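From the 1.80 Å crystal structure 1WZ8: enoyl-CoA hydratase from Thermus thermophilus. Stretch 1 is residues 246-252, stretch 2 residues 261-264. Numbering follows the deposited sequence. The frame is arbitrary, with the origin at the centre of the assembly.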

ATOM      1  N   LYS A 246      15.314  11.581 -28.414  1.00 19.17           N
ATOM      2  CA  LYS A 246      15.333  11.358 -29.853  1.00 20.15           C
ATOM      3  C   LYS A 246      14.311  10.319 -30.306  1.00 19.34           C
ATOM      4  O   LYS A 246      13.980  10.240 -31.490  1.00 17.40           O
ATOM      5  CB  LYS A 246      16.741  10.948 -30.302  1.00 23.82           C
ATOM      6  CG  LYS A 246      17.786  12.019 -30.028  1.00 29.45           C
ATOM      7  CD  LYS A 246      19.075  11.787 -30.803  1.00 33.16           C
ATOM      8  CE  LYS A 246      19.789  10.520 -30.366  1.00 35.54           C
ATOM      9  NZ  LYS A 246      21.104  10.381 -31.058  1.00 38.32           N
ATOM     10  N   GLU A 247      13.808   9.519 -29.368  1.00 17.74           N
ATOM     11  CA  GLU A 247      12.816   8.513 -29.717  1.00 18.49           C
ATOM     12  C   GLU A 247      11.500   9.166 -30.148  1.00 17.86           C
ATOM     13  O   GLU A 247      10.903   8.764 -31.147  1.00 18.69           O
ATOM     14  CB  GLU A 247      12.601   7.550 -28.540  1.00 17.71           C
ATOM     15  CG  GLU A 247      13.624   6.413 -28.516  1.00 18.23           C
ATOM     16  CD  GLU A 247      13.643   5.643 -27.210  1.00 17.40           C
ATOM     17  OE1 GLU A 247      12.625   5.658 -26.486  1.00 16.00           O
ATOM     18  OE2 GLU A 247      14.680   5.009 -26.915  1.00 16.13           O
ATOM     19  N   LEU A 248      11.054  10.177 -29.409  1.00 17.80           N
ATOM     20  CA  LEU A 248       9.823  10.872 -29.774  1.00 19.35           C
ATOM     21  C   LEU A 248      10.024  11.594 -31.103  1.00 20.86           C
ATOM     22  O   LEU A 248       9.143  11.594 -31.963  1.00 20.00           O
ATOM     23  CB  LEU A 248       9.433  11.896 -28.707  1.00 19.21           C
ATOM     24  CG  LEU A 248       8.232  12.773 -29.082  1.00 19.39           C
ATOM     25  CD1 LEU A 248       7.019  11.896 -29.370  1.00 19.19           C
ATOM     26  CD2 LEU A 248       7.937  13.749 -27.963  1.00 21.62           C
ATOM     27  N   GLU A 249      11.192  12.210 -31.259  1.00 23.10           N
ATOM     28  CA  GLU A 249      11.521  12.937 -32.479  1.00 25.44           C
ATOM     29  C   GLU A 249      11.358  12.044 -33.706  1.00 25.47           C
ATOM     30  O   GLU A 249      10.747  12.444 -34.697  1.00 25.85           O
ATOM     31  CB  GLU A 249      12.956  13.466 -32.397  1.00 27.57           C
ATOM     32  CG  GLU A 249      13.484  14.045 -33.698  1.00 32.31           C
ATOM     33  CD  GLU A 249      14.809  14.754 -33.517  1.00 34.96           C
ATOM     34  OE1 GLU A 249      15.713  14.173 -32.880  1.00 37.87           O
ATOM     35  OE2 GLU A 249      14.947  15.890 -34.015  1.00 38.26           O
ATOM     36  N   GLU A 250      11.902  10.834 -33.629  1.00 24.99           N
ATOM     37  CA  GLU A 250      11.813   9.870 -34.721  1.00 25.88           C
ATOM     38  C   GLU A 250      10.388   9.344 -34.852  1.00 27.11           C
ATOM     39  O   GLU A 250       9.900   9.119 -35.962  1.00 25.17           O
ATOM     40  CB  GLU A 250      12.776   8.707 -34.471  1.00 25.55           C
ATOM     41  CG  GLU A 250      12.570   7.479 -35.357  1.00 25.92           C
ATOM     42  CD  GLU A 250      12.805   7.755 -36.829  1.00 26.89           C
ATOM     43  OE1 GLU A 250      13.505   8.738 -37.150  1.00 26.95           O
ATOM     44  OE2 GLU A 250      12.305   6.975 -37.669  1.00 26.25           O
ATOM     45  N   GLY A 251       9.730   9.144 -33.713  1.00 27.06           N
ATOM     46  CA  GLY A 251       8.364   8.653 -33.726  1.00 28.65           C
ATOM     47  C   GLY A 251       7.453   9.586 -34.500  1.00 30.91           C
ATOM     48  O   GLY A 251       6.655   9.143 -35.324  1.00 30.56           O
ATOM     49  N   LEU A 252       7.569  10.882 -34.228  1.00 32.95           N
ATOM     50  CA  LEU A 252       6.764  11.886 -34.911  1.00 36.24           C
ATOM     51  C   LEU A 252       7.151  11.971 -36.379  1.00 38.24           C
ATOM     52  O   LEU A 252       6.292  11.951 -37.263  1.00 39.03           O
ATOM     53  CB  LEU A 252       6.957  13.260 -34.265  1.00 36.60           C
ATOM     54  CG  LEU A 252       6.293  13.503 -32.912  1.00 36.98           C
ATOM     55  CD1 LEU A 252       6.627  14.913 -32.429  1.00 37.51           C
ATOM     56  CD2 LEU A 252       4.786  13.327 -33.050  1.00 37.31           C
ATOM     57  N   PRO A 261       9.043   3.598 -38.118  1.00 38.84           N
ATOM     58  CA  PRO A 261      10.062   4.343 -37.377  1.00 36.31           C
ATOM     59  C   PRO A 261      11.317   3.509 -37.149  1.00 33.66           C
ATOM     60  O   PRO A 261      11.245   2.290 -37.007  1.00 32.96           O
ATOM     61  CB  PRO A 261       9.351   4.684 -36.073  1.00 37.14           C
ATOM     62  CG  PRO A 261       8.480   3.479 -35.860  1.00 37.99           C
ATOM     63  CD  PRO A 261       7.910   3.243 -37.246  1.00 38.43           C
ATOM     64  N   GLU A 262      12.469   4.168 -37.139  1.00 31.80           N
ATOM     65  CA  GLU A 262      13.730   3.486 -36.894  1.00 30.18           C
ATOM     66  C   GLU A 262      14.352   4.108 -35.656  1.00 28.25           C
ATOM     67  O   GLU A 262      15.124   5.062 -35.742  1.00 26.38           O
ATOM     68  CB  GLU A 262      14.672   3.618 -38.096  1.00 33.57           C
ATOM     69  CG  GLU A 262      14.380   2.616 -39.202  1.00 38.25           C
ATOM     70  CD  GLU A 262      15.469   2.564 -40.253  1.00 41.74           C
ATOM     71  OE1 GLU A 262      16.650   2.389 -39.881  1.00 43.37           O
ATOM     72  OE2 GLU A 262      15.141   2.690 -41.453  1.00 44.58           O
ATOM     73  N   PHE A 263      13.985   3.564 -34.499  1.00 25.44           N
ATOM     74  CA  PHE A 263      14.479   4.065 -33.227  1.00 23.06           C
ATOM     75  C   PHE A 263      15.965   3.771 -33.039  1.00 23.49           C
ATOM     76  O   PHE A 263      16.456   2.722 -33.449  1.00 23.28           O
ATOM     77  CB  PHE A 263      13.646   3.469 -32.088  1.00 21.77           C
ATOM     78  CG  PHE A 263      12.187   3.837 -32.158  1.00 19.80           C
ATOM     79  CD1 PHE A 263      11.219   2.871 -32.420  1.00 19.52           C
ATOM     80  CD2 PHE A 263      11.784   5.160 -31.986  1.00 19.49           C
ATOM     81  CE1 PHE A 263       9.870   3.218 -32.513  1.00 18.87           C
ATOM     82  CE2 PHE A 263      10.436   5.520 -32.080  1.00 18.53           C
ATOM     83  CZ  PHE A 263       9.479   4.546 -32.342  1.00 18.86           C
ATOM     84  N   PRO A 264      16.695   4.705 -32.410  1.00 24.19           N
ATOM     85  CA  PRO A 264      18.134   4.600 -32.150  1.00 25.58           C
ATOM     86  C   PRO A 264      18.544   3.583 -31.089  1.00 27.27           C
ATOM     87  O   PRO A 264      17.680   3.161 -30.289  1.00 26.63           O
ATOM     88  CB  PRO A 264      18.502   6.022 -31.750  1.00 25.43           C
ATOM     89  CG  PRO A 264      17.296   6.447 -30.977  1.00 24.97           C
ATOM     90  CD  PRO A 264      16.162   5.969 -31.870  1.00 24.64           C
ATOM     91  OXT PRO A 264      19.745   3.240 -31.064  1.00 28.59           O
TER
HETATM   92  O   HOH W   1      15.318   3.480 -29.262  1.00 15.34           O

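The C-terminal residues of the chain, Pro261 to Pro264, lie without regular secondary structure along one side of a helix that includes Lys246 to Leu252. The contact is small, 329 Å² with both sides summed, and most of it falls to Glu250 on the helix and to Pro264 and Phe263 on the tail.

Glu250 has the largest covered area, 73 Å², and its CA-to-CB bond points toward the tail. With chi1 t (167°) and chi2 p (63°), the side chain bends so that its carboxylate reaches the backbone at the start of the tail. There OE2 of Glu250 accepts a hydrogen bond from the backbone N of Glu262, at an N to OE2 distance of 2.9 Å. The N-H...O angle of 175° is nearly straight, so the amide hydrogen points almost directly at the oxygen. This is the single direct hydrogen bond between the stretches, and it ties a side chain to a main chain: the side chain of Glu262 takes no part in it, and its end leads away from the helix. The same oxygen packs beside Pro261, with Glu250 OE2 3.5 Å from Pro261 CA. Each carboxylate oxygen of Glu250 also has a hydrogen bond to a residue adjoining one of the stretches. Farther back along the side chain, the aliphatic part meets the aromatic ring, Glu250 CG lying 4.2 Å from Phe263 CD2.

Phe263, with 57 Å² covered, leaves its backbone sideways, but with chi1 m (-61°) the end of its side chain comes nearer the helix. The closest approach is to main chain: Phe263 CE2 lies 3.4 Å from Glu247 O, which sits at the ring edge, near the ring plane. An aromatic edge carries slightly positive hydrogens, so a carbonyl oxygen is a fitting neighbour there. That oxygen is already engaged in the helix, accepting the backbone hydrogen bond from Gly251 N to Glu247 O at 2.8 Å. Gly251 N itself is 4.0 Å from Phe263 CE2. Gly251 has no side chain; a CB placed ideally on it would stand 3.9 Å from Phe263 CE2 and would be crowded by Glu247 O at 3.3 Å.

Pro264, the C-terminal residue, has 61 Å² covered and points its CA-to-CB bond toward the helix. Its contact with Glu247 is loose and aliphatic, with Glu247 CG 4.2 Å from Pro264 CD; the same methylene is 4.1 Å from Phe263 CD2, so it packs against both residues. A water bridges the two stretches at this end. It donates to Glu247 OE2 at 2.9 Å from its oxygen and to Pro264 O at 2.6 Å, placing a hydrogen-bond donor between two carboxylates that would otherwise offer each other only acceptors.

Leu248, Glu249 and Leu252 contribute no covered surface. The tail is thus held by one direct hydrogen bond near its start, ring packing in the middle and a water bridge at the chain terminus.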